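UDP-N-acetylenolpyruvoylglucosamine reductase (Listeria monocytogenes, PDB 3TX1) probably reduces UDP-N-acetylenolpyruvoylglucosamine to UDP-N-acetylmuramate with NADPH and bound FAD, a step in building the peptidoglycan of the cell wall. Local coordinates at residues 232-246 with 273-285. Sequence-based numbering, arbitrary orientation.
Sequences EAKQPLEYPSCGSVF and VSLKHAGFIVNIG. With FAD (flavin-adenine dinucleotide), chain B; SO4 (sulfate ion), chain F.
The flavin-facing wall of the MurB active site forms where F280, the last residue of a type I turn that starts at H277, is packed between two parts of segment 232-246. P236 CD makes a CH-pi contact over one face of the F280 ring, 3.9 Å from its centroid; G243 O lies over the opposite face, and FAD C7M meets the edge 3.6 Å from CE2. The Q235 amide, inclined 48° to the ring, approaches CZ, while its OE1 is held by R231. Near E232 of helix 217-234, K276, fully extended from a chi1 of -178°, bonds through NZ to E232 O (3.1 Å), almost in line with the carbonyl, and to Q235 O from above the carbonyl plane. H277 ND1 donates to K234 O (3.2 Å) in its own ring plane, and NE2 bonds weakly to a sulfate. One residue before F280, G279 O accepts from V245 N (2.8 Å, 165°), next to S244, the predicted proton donor. P236 CG and Y239 CB pack on V282, and N283 N bonds to P240 O (3.1 Å). Strand 281-283 is an outer strand of a three-stranded antiparallel sheet with 271-273 next to it; I281 and N283 also touch helix 289-307.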
loop_
_atom_site.group_PDB
_atom_site.type_symbol
_atom_site.label_atom_id
_atom_site.label_comp_id
_atom_site.label_asym_id
_atom_site.label_seq_id
_atom_site.Cartn_x
_atom_site.Cartn_y
_atom_site.Cartn_z
ATOM N N GLU A 232 0.208 16.644 8.411
ATOM C CA GLU A 232 -0.367 17.670 7.558
ATOM C C GLU A 232 0.591 18.788 7.287
ATOM O O GLU A 232 0.650 19.293 6.193
ATOM C CB GLU A 232 -1.631 18.238 8.142
ATOM C CG GLU A 232 -2.794 17.275 8.061
ATOM C CD GLU A 232 -4.045 17.875 8.659
ATOM O OE1 GLU A 232 -3.926 18.894 9.370
ATOM O OE2 GLU A 232 -5.142 17.336 8.411
ATOM N N ALA A 233 1.374 19.148 8.289
ATOM C CA ALA A 233 2.335 20.233 8.156
ATOM C C ALA A 233 3.397 19.924 7.119
ATOM O O ALA A 233 3.939 20.836 6.506
ATOM C CB ALA A 233 3.000 20.493 9.495
ATOM N N LYS A 234 3.671 18.645 6.888
ATOM C CA LYS A 234 4.790 18.294 6.053
ATOM C C LYS A 234 4.540 17.509 4.800
ATOM O O LYS A 234 5.454 17.283 4.031
ATOM C CB LYS A 234 5.785 17.550 6.910
ATOM C CG LYS A 234 6.437 18.451 7.948
ATOM C CD LYS A 234 7.476 17.654 8.709
ATOM C CE LYS A 234 8.577 18.537 9.264
ATOM N NZ LYS A 234 9.706 17.638 9.641
ATOM N N GLN A 235 3.302 17.104 4.578
ATOM C CA GLN A 235 2.993 16.274 3.450
ATOM C C GLN A 235 1.889 16.816 2.591
ATOM O O GLN A 235 0.978 17.460 3.111
ATOM C CB GLN A 235 2.620 14.920 3.948
ATOM C CG GLN A 235 3.804 14.286 4.613
ATOM C CD GLN A 235 3.569 12.860 5.044
ATOM O OE1 GLN A 235 2.493 12.259 4.827
ATOM N NE2 GLN A 235 4.610 12.284 5.635
ATOM N N PRO A 236 2.000 16.613 1.259
ATOM C CA PRO A 236 0.926 17.035 0.375
ATOM C C PRO A 236 -0.153 15.987 0.466
ATOM O O PRO A 236 -0.048 14.947 -0.187
ATOM C CB PRO A 236 1.554 16.984 -1.021
ATOM C CG PRO A 236 2.866 16.325 -0.893
ATOM C CD PRO A 236 3.121 15.976 0.536
ATOM N N LEU A 237 -1.152 16.182 1.313
ATOM C CA LEU A 237 -2.193 15.163 1.394
ATOM C C LEU A 237 -3.319 15.503 0.423
ATOM O O LEU A 237 -4.135 14.640 0.077
ATOM C CB LEU A 237 -2.704 15.011 2.815
ATOM C CG LEU A 237 -1.725 14.703 3.955
ATOM C CD1 LEU A 237 -2.517 14.588 5.273
ATOM C CD2 LEU A 237 -0.807 13.486 3.688
ATOM N N GLU A 238 -3.327 16.762 -0.024
ATOM C CA GLU A 238 -4.311 17.264 -0.971
ATOM C C GLU A 238 -4.161 16.593 -2.353
ATOM O O GLU A 238 -5.166 16.301 -3.010
ATOM C CB GLU A 238 -4.267 18.809 -1.068
ATOM C CG GLU A 238 -2.909 19.464 -1.417
ATOM C CD GLU A 238 -1.943 19.674 -0.221
ATOM O OE1 GLU A 238 -1.150 20.641 -0.298
ATOM O OE2 GLU A 238 -1.963 18.915 0.802
ATOM N N TYR A 239 -2.928 16.289 -2.762
ATOM C CA TYR A 239 -2.695 15.731 -4.089
ATOM C C TYR A 239 -2.597 14.247 -4.112
ATOM O O TYR A 239 -2.089 13.661 -3.169
ATOM C CB TYR A 239 -1.375 16.231 -4.661
ATOM C CG TYR A 239 -1.403 17.678 -4.976
ATOM C CD1 TYR A 239 -0.790 18.576 -4.130
ATOM C CD2 TYR A 239 -2.086 18.151 -6.081
ATOM C CE1 TYR A 239 -0.835 19.915 -4.379
ATOM C CE2 TYR A 239 -2.126 19.487 -6.352
ATOM C CZ TYR A 239 -1.499 20.360 -5.485
ATOM O OH TYR A 239 -1.525 21.709 -5.687
ATOM N N PRO A 240 -3.030 13.614 -5.214
ATOM C CA PRO A 240 -2.778 12.179 -5.211
ATOM C C PRO A 240 -1.267 11.990 -5.276
ATOM O O PRO A 240 -0.587 12.825 -5.853
ATOM C CB PRO A 240 -3.472 11.674 -6.492
ATOM C CG PRO A 240 -3.804 12.895 -7.285
ATOM C CD PRO A 240 -3.907 14.036 -6.320
ATOM N N SER A 241 -0.744 10.954 -4.625
ATOM C CA SER A 241 0.707 10.661 -4.683
ATOM C C SER A 241 0.906 9.250 -4.213
ATOM O O SER A 241 -0.060 8.589 -3.808
ATOM C CB SER A 241 1.550 11.590 -3.782
ATOM O OG SER A 241 1.517 11.215 -2.399
ATOM N N CYS A 242 2.133 8.754 -4.324
ATOM C CA CYS A 242 2.443 7.498 -3.661
ATOM C C CYS A 242 3.038 8.078 -2.378
ATOM O O CYS A 242 2.754 9.253 -2.028
ATOM C CB CYS A 242 3.357 6.580 -4.485
ATOM S SG CYS A 242 4.777 7.302 -5.346
ATOM N N GLY A 243 3.839 7.378 -1.612
ATOM C CA GLY A 243 4.241 8.173 -0.441
ATOM C C GLY A 243 5.554 8.859 -0.650
ATOM O O GLY A 243 5.793 9.534 -1.647
ATOM N N SER A 244 6.415 8.642 0.317
ATOM C CA SER A 244 7.754 9.056 0.185
ATOM C C SER A 244 8.194 8.086 -0.918
ATOM O O SER A 244 8.056 6.885 -0.775
ATOM C CB SER A 244 8.487 8.803 1.498
ATOM O OG SER A 244 9.570 9.700 1.679
ATOM N N VAL A 245 8.647 8.621 -2.039
ATOM C CA VAL A 245 9.089 7.833 -3.180
ATOM C C VAL A 245 10.363 6.984 -2.943
ATOM O O VAL A 245 10.497 5.932 -3.513
ATOM C CB VAL A 245 9.281 8.768 -4.427
ATOM C CG1 VAL A 245 10.062 8.076 -5.532
ATOM C CG2 VAL A 245 7.952 9.244 -4.991
ATOM N N PHE A 246 11.290 7.428 -2.102
ATOM C CA PHE A 246 12.572 6.723 -1.941
ATOM C C PHE A 246 12.896 6.231 -0.533
ATOM O O PHE A 246 12.507 6.840 0.433
ATOM C CB PHE A 246 13.728 7.653 -2.379
ATOM C CG PHE A 246 13.688 8.039 -3.833
ATOM C CD1 PHE A 246 13.141 9.240 -4.230
ATOM C CD2 PHE A 246 14.189 7.181 -4.810
ATOM C CE1 PHE A 246 13.100 9.580 -5.569
ATOM C CE2 PHE A 246 14.151 7.503 -6.157
ATOM C CZ PHE A 246 13.610 8.709 -6.539
ATOM N N VAL A 273 7.839 16.962 -8.476
ATOM C CA VAL A 273 8.518 16.716 -7.226
ATOM C C VAL A 273 7.888 17.744 -6.311
ATOM O O VAL A 273 8.028 18.949 -6.562
ATOM C CB VAL A 273 10.025 16.977 -7.342
ATOM C CG1 VAL A 273 10.678 16.879 -5.987
ATOM C CG2 VAL A 273 10.639 16.001 -8.330
ATOM N N SER A 274 7.164 17.282 -5.297
ATOM C CA SER A 274 6.337 18.160 -4.459
ATOM C C SER A 274 6.993 19.428 -3.958
ATOM O O SER A 274 8.076 19.390 -3.404
ATOM C CB SER A 274 5.808 17.383 -3.253
ATOM O OG SER A 274 5.373 18.267 -2.253
ATOM N N LEU A 275 6.331 20.564 -4.118
ATOM C CA LEU A 275 6.876 21.802 -3.530
ATOM C C LEU A 275 6.722 21.794 -2.027
ATOM O O LEU A 275 7.227 22.669 -1.360
ATOM C CB LEU A 275 6.192 23.063 -4.051
ATOM C CG LEU A 275 6.546 23.481 -5.463
ATOM C CD1 LEU A 275 5.495 24.463 -5.933
ATOM C CD2 LEU A 275 7.935 24.071 -5.531
ATOM N N LYS A 276 6.018 20.818 -1.488
ATOM C CA LYS A 276 5.865 20.804 -0.060
ATOM C C LYS A 276 6.826 19.800 0.608
ATOM O O LYS A 276 7.372 20.094 1.667
ATOM C CB LYS A 276 4.408 20.576 0.324
ATOM C CG LYS A 276 4.170 20.589 1.806
ATOM C CD LYS A 276 2.748 20.148 2.003
ATOM C CE LYS A 276 2.223 20.610 3.350
ATOM N NZ LYS A 276 0.748 20.441 3.349
ATOM N N HIS A 277 7.049 18.657 -0.029
ATOM C CA HIS A 277 7.970 17.638 0.491
ATOM C C HIS A 277 8.715 17.068 -0.699
ATOM O O HIS A 277 8.153 16.310 -1.507
ATOM C CB HIS A 277 7.182 16.523 1.181
ATOM C CG HIS A 277 8.036 15.576 1.968
ATOM N ND1 HIS A 277 7.898 15.414 3.300
ATOM C CD2 HIS A 277 9.101 14.777 1.587
ATOM C CE1 HIS A 277 8.802 14.524 3.747
ATOM N NE2 HIS A 277 9.551 14.144 2.712
ATOM N N ALA A 278 9.988 17.411 -0.835
ATOM C CA ALA A 278 10.689 17.020 -2.049
ATOM C C ALA A 278 10.771 15.537 -2.287
ATOM O O ALA A 278 11.090 15.149 -3.395
ATOM C CB ALA A 278 12.063 17.635 -2.122
ATOM N N GLY A 279 10.492 14.704 -1.276
ATOM C CA GLY A 279 10.572 13.243 -1.444
ATOM C C GLY A 279 9.281 12.606 -1.950
ATOM O O GLY A 279 9.182 11.375 -2.038
ATOM N N PHE A 280 8.306 13.458 -2.273
ATOM C CA PHE A 280 7.015 13.078 -2.812
ATOM C C PHE A 280 6.849 13.559 -4.239
ATOM O O PHE A 280 7.128 14.718 -4.564
ATOM C CB PHE A 280 5.920 13.790 -2.063
ATOM C CG PHE A 280 5.457 13.104 -0.826
ATOM C CD1 PHE A 280 6.283 12.988 0.290
ATOM C CD2 PHE A 280 4.146 12.696 -0.717
ATOM C CE1 PHE A 280 5.833 12.386 1.474
ATOM C CE2 PHE A 280 3.688 12.132 0.477
ATOM C CZ PHE A 280 4.530 11.969 1.575
ATOM N N ILE A 281 6.341 12.684 -5.092
ATOM C CA ILE A 281 6.019 13.110 -6.437
ATOM C C ILE A 281 4.492 13.218 -6.501
ATOM O O ILE A 281 3.793 12.203 -6.467
ATOM C CB ILE A 281 6.577 12.126 -7.462
ATOM C CG1 ILE A 281 8.084 12.245 -7.443
ATOM C CG2 ILE A 281 6.056 12.431 -8.854
ATOM C CD1 ILE A 281 8.777 11.248 -8.330
ATOM N N VAL A 282 3.987 14.440 -6.558
ATOM C CA VAL A 282 2.548 14.648 -6.607
ATOM C C VAL A 282 1.989 14.684 -8.036
ATOM O O VAL A 282 2.693 14.963 -8.983
ATOM C CB VAL A 282 2.139 15.964 -5.912
ATOM C CG1 VAL A 282 2.568 15.939 -4.476
ATOM C CG2 VAL A 282 2.771 17.148 -6.628
ATOM N N ASN A 283 0.683 14.506 -8.144
ATOM C CA ASN A 283 -0.031 14.447 -9.396
ATOM C C ASN A 283 -0.796 15.722 -9.518
ATOM O O ASN A 283 -1.925 15.812 -9.044
ATOM C CB ASN A 283 -1.019 13.285 -9.321
ATOM C CG ASN A 283 -1.765 13.043 -10.604
ATOM O OD1 ASN A 283 -1.711 13.837 -11.558
ATOM N ND2 ASN A 283 -2.468 11.910 -10.650
ATOM N N ILE A 284 -0.196 16.711 -10.152
ATOM C CA ILE A 284 -0.855 17.988 -10.333
ATOM C C ILE A 284 -1.967 17.967 -11.379
ATOM O O ILE A 284 -2.452 19.030 -11.762
ATOM C CB ILE A 284 0.147 19.108 -10.660
ATOM C CG1 ILE A 284 0.850 18.845 -11.985
ATOM C CG2 ILE A 284 1.144 19.243 -9.527
ATOM C CD1 ILE A 284 1.669 20.017 -12.484
ATOM N N GLY A 285 -2.353 16.782 -11.859
ATOM C CA GLY A 285 -3.504 16.644 -12.765
ATOM C C GLY A 285 -3.208 15.890 -14.036
ATOM O O GLY A 285 -2.453 16.352 -14.903
HETATM P PA FAD B . -0.604 -1.091 -2.441
HETATM O O1A FAD B . -1.878 -1.403 -3.152
HETATM O O2A FAD B . 0.141 0.170 -2.775
HETATM O O5B FAD B . 0.448 -2.263 -2.713
HETATM C C5B FAD B . 1.449 -2.326 -1.702
HETATM C C4B FAD B . 2.145 -3.671 -1.671
HETATM O O4B FAD B . 1.455 -4.567 -0.814
HETATM C C3B FAD B . 2.274 -4.389 -2.996
HETATM O O3B FAD B . 3.434 -5.250 -2.878
HETATM C C2B FAD B . 1.005 -5.239 -2.985
HETATM O O2B FAD B . 0.953 -6.392 -3.849
HETATM C C1B FAD B . 1.004 -5.694 -1.555
HETATM N N9A FAD B . -0.357 -5.936 -1.109
HETATM C C8A FAD B . -1.397 -5.090 -1.133
HETATM N N7A FAD B . -2.464 -5.686 -0.531
HETATM C C5A FAD B . -2.114 -6.919 -0.102
HETATM C C6A FAD B . -2.739 -8.091 0.564
HETATM N N6A FAD B . -4.045 -8.122 0.951
HETATM N N1A FAD B . -1.952 -9.164 0.791
HETATM C C2A FAD B . -0.671 -9.201 0.446
HETATM N N3A FAD B . -0.043 -8.210 -0.187
HETATM C C4A FAD B . -0.701 -7.067 -0.486
HETATM N N1 FAD B . 3.719 4.058 4.467
HETATM C C2 FAD B . 4.205 4.031 5.732
HETATM O O2 FAD B . 4.674 2.973 6.183
HETATM N N3 FAD B . 4.185 5.079 6.568
HETATM C C4 FAD B . 3.716 6.272 6.229
HETATM O O4 FAD B . 3.750 7.239 7.024
HETATM C C4X FAD B . 3.172 6.379 4.868
HETATM N N5 FAD B . 2.673 7.538 4.447
HETATM C C5X FAD B . 2.167 7.691 3.214
HETATM C C6 FAD B . 1.649 8.927 2.861
HETATM C C7 FAD B . 1.096 9.119 1.622
HETATM C C7M FAD B . 0.552 10.472 1.246
HETATM C C8 FAD B . 1.067 7.961 0.700
HETATM C C8M FAD B . 0.496 8.089 -0.666
HETATM C C9 FAD B . 1.577 6.741 1.052
HETATM C C9A FAD B . 2.139 6.560 2.292
HETATM N N10 FAD B . 2.656 5.304 2.694
HETATM C C10 FAD B . 3.189 5.193 3.992
HETATM C "C1'" FAD B . 2.660 4.164 1.758
HETATM C "C2'" FAD B . 1.404 3.332 1.879
HETATM O "O2'" FAD B . 0.386 4.072 2.547
HETATM C "C3'" FAD B . 1.652 2.074 2.690
HETATM O "O3'" FAD B . 2.748 1.408 2.076
HETATM C "C4'" FAD B . 0.410 1.189 2.664
HETATM O "O4'" FAD B . 0.387 0.287 3.780
HETATM C "C5'" FAD B . 0.237 0.455 1.347
HETATM O "O5'" FAD B . -1.128 0.131 1.235
HETATM P P FAD B . -1.838 -0.285 -0.114
HETATM O O1P FAD B . -3.045 -1.039 0.312
HETATM O O2P FAD B . -1.974 0.995 -0.867
HETATM O O3P FAD B . -0.805 -1.189 -0.865
HETATM S S SO4 F . 12.722 12.143 4.065
HETATM O O1 SO4 F . 11.718 11.830 5.108
HETATM O O2 SO4 F . 13.097 13.578 4.149
HETATM O O3 SO4 F . 13.931 11.296 4.225
HETATM O O4 SO4 F . 12.137 11.862 2.729
#